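Local coordinates for enoyl-CoA hydratase/isomerase family protein (Bacillus anthracis, PDB 3KQF), which probably catalyses the reversible hydration of the double bond of 2-enoyl-CoA thioesters, at residues 38-51 / 90-103. Numbering follows the deposited sequence. Where two conformers were deposited one is given.
Sequences LEELQNILTQINEE and MIRTTMEMVEQLPQ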
loop_
_atom_site.group_PDB
_atom_site.type_symbol
_atom_site.label_atom_id
_atom_site.label_comp_id
_atom_site.label_asym_id
_atom_site.label_seq_id
_atom_site.Cartn_x
_atom_site.Cartn_y
_atom_site.Cartn_z
ATOM N N LEU A 38 -16.124 7.807 -26.075
ATOM C CA LEU A 38 -14.780 7.220 -25.976
ATOM C C LEU A 38 -13.925 7.589 -27.193
ATOM O O LEU A 38 -12.738 7.886 -27.044
ATOM C CB LEU A 38 -14.855 5.702 -25.761
ATOM C CG LEU A 38 -15.480 5.267 -24.428
ATOM C CD1 LEU A 38 -15.713 3.770 -24.447
ATOM C CD2 LEU A 38 -14.642 5.666 -23.211
ATOM N N GLU A 39 -14.536 7.598 -28.381
ATOM C CA GLU A 39 -13.860 8.007 -29.630
ATOM C C GLU A 39 -13.316 9.440 -29.526
ATOM O O GLU A 39 -12.152 9.693 -29.846
ATOM C CB GLU A 39 -14.831 7.914 -30.816
ATOM C CG GLU A 39 -14.319 8.488 -32.147
ATOM C CD GLU A 39 -13.161 7.713 -32.737
ATOM O OE1 GLU A 39 -12.891 6.578 -32.276
ATOM O OE2 GLU A 39 -12.531 8.235 -33.684
ATOM N N GLU A 40 -14.168 10.368 -29.090
ATOM C CA GLU A 40 -13.766 11.774 -28.926
ATOM C C GLU A 40 -12.673 11.957 -27.876
ATOM O O GLU A 40 -11.742 12.764 -28.062
ATOM C CB GLU A 40 -14.971 12.657 -28.569
ATOM C CG GLU A 40 -15.947 12.831 -29.697
ATOM C CD GLU A 40 -17.113 13.741 -29.360
ATOM O OE1 GLU A 40 -17.259 14.137 -28.191
ATOM O OE2 GLU A 40 -17.885 14.080 -30.290
ATOM N N LEU A 41 -12.796 11.229 -26.771
ATOM C CA LEU A 41 -11.828 11.307 -25.704
ATOM C C LEU A 41 -10.470 10.788 -26.184
ATOM O O LEU A 41 -9.453 11.417 -25.940
ATOM C CB LEU A 41 -12.338 10.570 -24.457
ATOM C CG LEU A 41 -11.533 10.708 -23.172
ATOM C CD1 LEU A 41 -11.238 12.175 -22.814
ATOM C CD2 LEU A 41 -12.305 10.013 -22.039
ATOM N N GLN A 42 -10.449 9.663 -26.898
ATOM C CA GLN A 42 -9.195 9.135 -27.430
ATOM C C GLN A 42 -8.524 10.126 -28.390
ATOM O O GLN A 42 -7.313 10.264 -28.385
ATOM C CB GLN A 42 -9.406 7.793 -28.136
ATOM C CG GLN A 42 -9.803 6.631 -27.212
ATOM C CD GLN A 42 -9.912 5.300 -27.950
ATOM O OE1 GLN A 42 -9.749 5.240 -29.162
ATOM N NE2 GLN A 42 -10.195 4.226 -27.211
ATOM N N ASN A 43 -9.314 10.791 -29.232
ATOM C CA ASN A 43 -8.765 11.759 -30.184
ATOM C C ASN A 43 -8.118 12.947 -29.460
ATOM O O ASN A 43 -7.036 13.383 -29.836
ATOM C CB ASN A 43 -9.843 12.234 -31.167
ATOM C CG ASN A 43 -10.375 11.106 -32.053
ATOM O OD1 ASN A 43 -9.776 10.038 -32.149
ATOM N ND2 ASN A 43 -11.498 11.355 -32.721
ATOM N N ILE A 44 -8.776 13.471 -28.424
ATOM C CA ILE A 44 -8.215 14.604 -27.676
ATOM C C ILE A 44 -6.991 14.150 -26.870
ATOM O O ILE A 44 -6.023 14.893 -26.751
ATOM C CB ILE A 44 -9.245 15.299 -26.759
ATOM C CG1 ILE A 44 -8.604 16.507 -26.062
ATOM C CG2 ILE A 44 -9.780 14.345 -25.722
ATOM C CD1 ILE A 44 -8.080 17.562 -27.001
ATOM N N LEU A 45 -7.033 12.933 -26.325
ATOM C CA LEU A 45 -5.870 12.399 -25.586
ATOM C C LEU A 45 -4.632 12.315 -26.520
ATOM O O LEU A 45 -3.514 12.613 -26.101
ATOM C CB LEU A 45 -6.206 11.052 -24.958
ATOM C CG LEU A 45 -7.188 11.140 -23.772
ATOM C CD1 LEU A 45 -7.650 9.764 -23.313
ATOM C CD2 LEU A 45 -6.577 11.916 -22.599
ATOM N N THR A 46 -4.850 11.942 -27.783
ATOM C CA THR A 46 -3.763 11.859 -28.782
ATOM C C THR A 46 -3.161 13.227 -29.052
ATOM O O THR A 46 -1.954 13.348 -29.261
ATOM C CB THR A 46 -4.248 11.263 -30.114
ATOM O OG1 THR A 46 -4.787 9.968 -29.878
ATOM C CG2 THR A 46 -3.104 11.151 -31.143
ATOM N N GLN A 47 -4.005 14.254 -29.068
ATOM C CA GLN A 47 -3.542 15.623 -29.291
ATOM C C GLN A 47 -2.718 16.117 -28.088
ATOM O O GLN A 47 -1.598 16.575 -28.240
ATOM C CB GLN A 47 -4.747 16.537 -29.565
ATOM C CG GLN A 47 -4.401 17.997 -29.836
ATOM C CD GLN A 47 -5.563 18.783 -30.456
ATOM O OE1 GLN A 47 -6.714 18.330 -30.460
ATOM N NE2 GLN A 47 -5.258 19.972 -30.982
ATOM N N ILE A 48 -3.269 15.977 -26.891
ATOM C CA ILE A 48 -2.594 16.406 -25.660
ATOM C C ILE A 48 -1.250 15.691 -25.453
ATOM O O ILE A 48 -0.278 16.293 -24.980
ATOM C CB ILE A 48 -3.512 16.206 -24.441
ATOM C CG1 ILE A 48 -4.735 17.120 -24.562
ATOM C CG2 ILE A 48 -2.746 16.511 -23.143
ATOM C CD1 ILE A 48 -5.879 16.763 -23.610
ATOM N N ASN A 49 -1.187 14.424 -25.862
ATOM C CA ASN A 49 0.030 13.639 -25.765
ATOM C C ASN A 49 1.236 14.334 -26.451
ATOM O O ASN A 49 2.380 14.178 -26.010
ATOM C CB ASN A 49 -0.219 12.241 -26.364
ATOM C CG ASN A 49 0.852 11.255 -26.008
ATOM O OD1 ASN A 49 0.911 10.781 -24.871
ATOM N ND2 ASN A 49 1.652 10.858 -26.995
ATOM N N GLU A 50 0.956 15.110 -27.501
ATOM C CA GLU A 50 1.983 15.817 -28.267
ATOM C C GLU A 50 2.069 17.319 -27.972
ATOM O O GLU A 50 2.773 18.047 -28.669
ATOM C CB GLU A 50 1.728 15.599 -29.765
ATOM C CG GLU A 50 1.803 14.139 -30.180
ATOM C CD GLU A 50 3.207 13.572 -30.073
ATOM O OE1 GLU A 50 4.137 14.151 -30.677
ATOM O OE2 GLU A 50 3.376 12.523 -29.418
ATOM N N GLU A 51 1.370 17.778 -26.939
ATOM C CA GLU A 51 1.385 19.201 -26.574
ATOM C C GLU A 51 2.455 19.534 -25.534
ATOM O O GLU A 51 2.253 19.331 -24.344
ATOM C CB GLU A 51 0.014 19.653 -26.067
ATOM C CG GLU A 51 -1.026 19.854 -27.153
ATOM C CD GLU A 51 -2.398 20.231 -26.594
ATOM O OE1 GLU A 51 -2.554 20.315 -25.351
ATOM O OE2 GLU A 51 -3.326 20.435 -27.399
HETATM N N MSE A 90 -12.468 -0.707 -25.974
HETATM C CA MSE A 90 -12.464 0.739 -26.141
HETATM C C MSE A 90 -12.282 1.455 -24.801
HETATM O O MSE A 90 -11.494 2.399 -24.699
HETATM C CB MSE A 90 -13.751 1.191 -26.837
HETATM C CG MSE A 90 -13.777 0.828 -28.296
HETATM SE SE MSE A 90 -12.365 1.782 -29.241
HETATM C CE MSE A 90 -13.068 3.587 -29.038
ATOM N N ILE A 91 -12.998 0.997 -23.774
ATOM C CA ILE A 91 -12.892 1.595 -22.446
ATOM C C ILE A 91 -11.498 1.350 -21.865
ATOM O O ILE A 91 -10.840 2.288 -21.433
ATOM C CB ILE A 91 -13.933 1.073 -21.435
ATOM C CG1 ILE A 91 -15.354 1.340 -21.918
ATOM C CG2 ILE A 91 -13.770 1.790 -20.092
ATOM C CD1 ILE A 91 -16.407 0.986 -20.880
ATOM N N ARG A 92 -11.010 0.116 -21.912
ATOM C CA ARG A 92 -9.710 -0.141 -21.289
ATOM C C ARG A 92 -8.572 0.608 -22.001
ATOM O O ARG A 92 -7.679 1.129 -21.337
ATOM C CB ARG A 92 -9.410 -1.641 -21.118
ATOM C CG ARG A 92 -8.889 -2.373 -22.294
ATOM C CD ARG A 92 -8.346 -3.743 -21.820
ATOM N NE ARG A 92 -9.358 -4.505 -21.087
ATOM C CZ ARG A 92 -10.222 -5.362 -21.626
ATOM N NH1 ARG A 92 -10.213 -5.618 -22.936
ATOM N NH2 ARG A 92 -11.101 -5.979 -20.844
ATOM N N THR A 93 -8.647 0.717 -23.330
ATOM C CA THR A 93 -7.636 1.448 -24.112
ATOM C C THR A 93 -7.621 2.933 -23.734
ATOM O O THR A 93 -6.567 3.561 -23.632
ATOM C CB THR A 93 -7.900 1.303 -25.610
ATOM O OG1 THR A 93 -7.671 -0.062 -25.981
ATOM C CG2 THR A 93 -6.963 2.187 -26.434
ATOM N N THR A 94 -8.800 3.493 -23.539
ATOM C CA THR A 94 -8.912 4.899 -23.144
ATOM C C THR A 94 -8.228 5.137 -21.780
ATOM O O THR A 94 -7.506 6.127 -21.595
ATOM C CB THR A 94 -10.383 5.313 -23.108
ATOM O OG1 THR A 94 -10.979 5.008 -24.371
ATOM C CG2 THR A 94 -10.514 6.816 -22.811
HETATM N N MSE A 95 -8.453 4.232 -20.827
HETATM C CA MSE A 95 -7.822 4.329 -19.515
HETATM C C MSE A 95 -6.290 4.315 -19.647
HETATM O O MSE A 95 -5.601 5.091 -19.000
HETATM C CB MSE A 95 -8.251 3.192 -18.585
HETATM C CG MSE A 95 -9.745 3.010 -18.420
HETATM SE SE MSE A 95 -10.635 4.662 -17.951
HETATM C CE MSE A 95 -12.472 4.049 -17.763
ATOM N N GLU A 96 -5.762 3.424 -20.474
ATOM C CA GLU A 96 -4.319 3.352 -20.689
ATOM C C GLU A 96 -3.776 4.656 -21.257
ATOM O O GLU A 96 -2.711 5.103 -20.866
ATOM C CB GLU A 96 -3.965 2.196 -21.613
ATOM C CG GLU A 96 -4.280 0.863 -20.984
ATOM C CD GLU A 96 -4.079 -0.288 -21.927
ATOM O OE1 GLU A 96 -4.453 -0.163 -23.121
ATOM O OE2 GLU A 96 -3.589 -1.337 -21.456
HETATM N N MSE A 97 -4.517 5.267 -22.177
HETATM C CA MSE A 97 -4.078 6.527 -22.773
HETATM C C MSE A 97 -4.037 7.663 -21.747
HETATM O O MSE A 97 -3.142 8.520 -21.802
HETATM C CB MSE A 97 -4.963 6.892 -23.966
HETATM C CG MSE A 97 -4.899 5.902 -25.119
HETATM SE SE MSE A 97 -6.124 6.436 -26.566
HETATM C CE MSE A 97 -5.272 8.096 -26.943
ATOM N N VAL A 98 -4.998 7.676 -20.813
ATOM C CA VAL A 98 -5.012 8.694 -19.746
ATOM C C VAL A 98 -3.800 8.490 -18.869
ATOM O O VAL A 98 -3.051 9.425 -18.586
ATOM C CB VAL A 98 -6.263 8.573 -18.824
ATOM C CG1 VAL A 98 -6.094 9.473 -17.558
ATOM C CG2 VAL A 98 -7.521 8.910 -19.579
ATOM N N GLU A 99 -3.590 7.243 -18.467
ATOM C CA GLU A 99 -2.509 6.897 -17.576
ATOM C C GLU A 99 -1.144 7.209 -18.182
ATOM O O GLU A 99 -0.262 7.706 -17.483
ATOM C CB GLU A 99 -2.611 5.420 -17.192
ATOM C CG GLU A 99 -1.800 5.042 -15.991
ATOM C CD GLU A 99 -2.141 3.659 -15.477
ATOM O OE1 GLU A 99 -2.436 3.534 -14.262
ATOM O OE2 GLU A 99 -2.154 2.707 -16.289
ATOM N N GLN A 100 -0.992 6.956 -19.479
ATOM C CA GLN A 100 0.276 7.198 -20.180
ATOM C C GLN A 100 0.542 8.594 -20.745
ATOM O O GLN A 100 1.572 8.804 -21.381
ATOM C CB GLN A 100 0.455 6.135 -21.255
ATOM C CG GLN A 100 0.552 4.739 -20.652
ATOM C CD GLN A 100 0.532 3.639 -21.693
ATOM O OE1 GLN A 100 0.558 3.910 -22.890
ATOM N NE2 GLN A 100 0.468 2.384 -21.237
ATOM N N LEU A 101 -0.348 9.549 -20.511
ATOM C CA LEU A 101 -0.061 10.926 -20.907
ATOM C C LEU A 101 1.204 11.376 -20.170
ATOM O O LEU A 101 1.415 11.007 -19.003
ATOM C CB LEU A 101 -1.184 11.866 -20.520
ATOM C CG LEU A 101 -2.413 11.886 -21.394
ATOM C CD1 LEU A 101 -3.476 12.780 -20.734
ATOM C CD2 LEU A 101 -2.040 12.359 -22.804
ATOM N N PRO A 102 2.060 12.160 -20.840
ATOM C CA PRO A 102 3.259 12.598 -20.152
ATOM C C PRO A 102 2.952 13.523 -18.998
ATOM O O PRO A 102 3.712 13.599 -18.025
ATOM C CB PRO A 102 4.041 13.366 -21.244
ATOM C CG PRO A 102 3.072 13.654 -22.301
ATOM C CD PRO A 102 2.062 12.554 -22.260
ATOM N N GLN A 103 1.839 14.232 -19.099
ATOM C CA GLN A 103 1.473 15.181 -18.070
ATOM C C GLN A 103 0.767 14.530 -16.887
ATOM O O GLN A 103 0.083 13.524 -17.054
ATOM C CB GLN A 103 0.490 16.216 -18.617
ATOM C CG GLN A 103 0.947 17.057 -19.797
ATOM C CD GLN A 103 0.663 16.442 -21.164
ATOM O OE1 GLN A 103 0.285 15.278 -21.284
ATOM N NE2 GLN A 103 0.849 17.249 -22.214
HETATM O O HOH W 1 -1.378 8.696 -23.729
#
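Leu45 and Gln42 of helix 38-49 pack against Met97 and Thr94 of helix 90-99, two helices of the crotonase fold that run nearly parallel, at 24° and 10.0 Å between axes, and interlock knobs-into-holes. Apolar contacts lie on either side of the Gln42/Thr94 pair in sequence. Leu38 CD1 meets Ile91 CG1 at 3.5 Å, and the two branches of Leu45 divide their work, CD1 against Val98 CG2 and CD2 against Leu101 CD1, just past the helix. The selenomethionine Met97, bent at its last torsion (chi3 62°), sets SE across Gln42 CG at about a right angle and brings CE to Leu45 CB. Leu41, whose CD2 meets Thr94 CG2, and Ile48 also touch strand 19-24, so helix 38-49 lies against the sheet. Among the polar links, the extended Gln42 side chain drops into the hole formed by Met90, Thr93, Thr94 and Met97, and its NE2 donates in the amide plane to Thr94 OG1 (3.0 Å); that hydroxyl donates back to Met90 O within its own helix, which holds OG1 in place. A water donates to Met97 O and, weakly, to Asn49 OD1. Past helix 90-99, Gln103 NE2, also bonded to Thr54 O, donates to Ile48 O at 3.1 Å from above the carbonyl plane, while Glu51 N reaches the same oxygen from the opposite face.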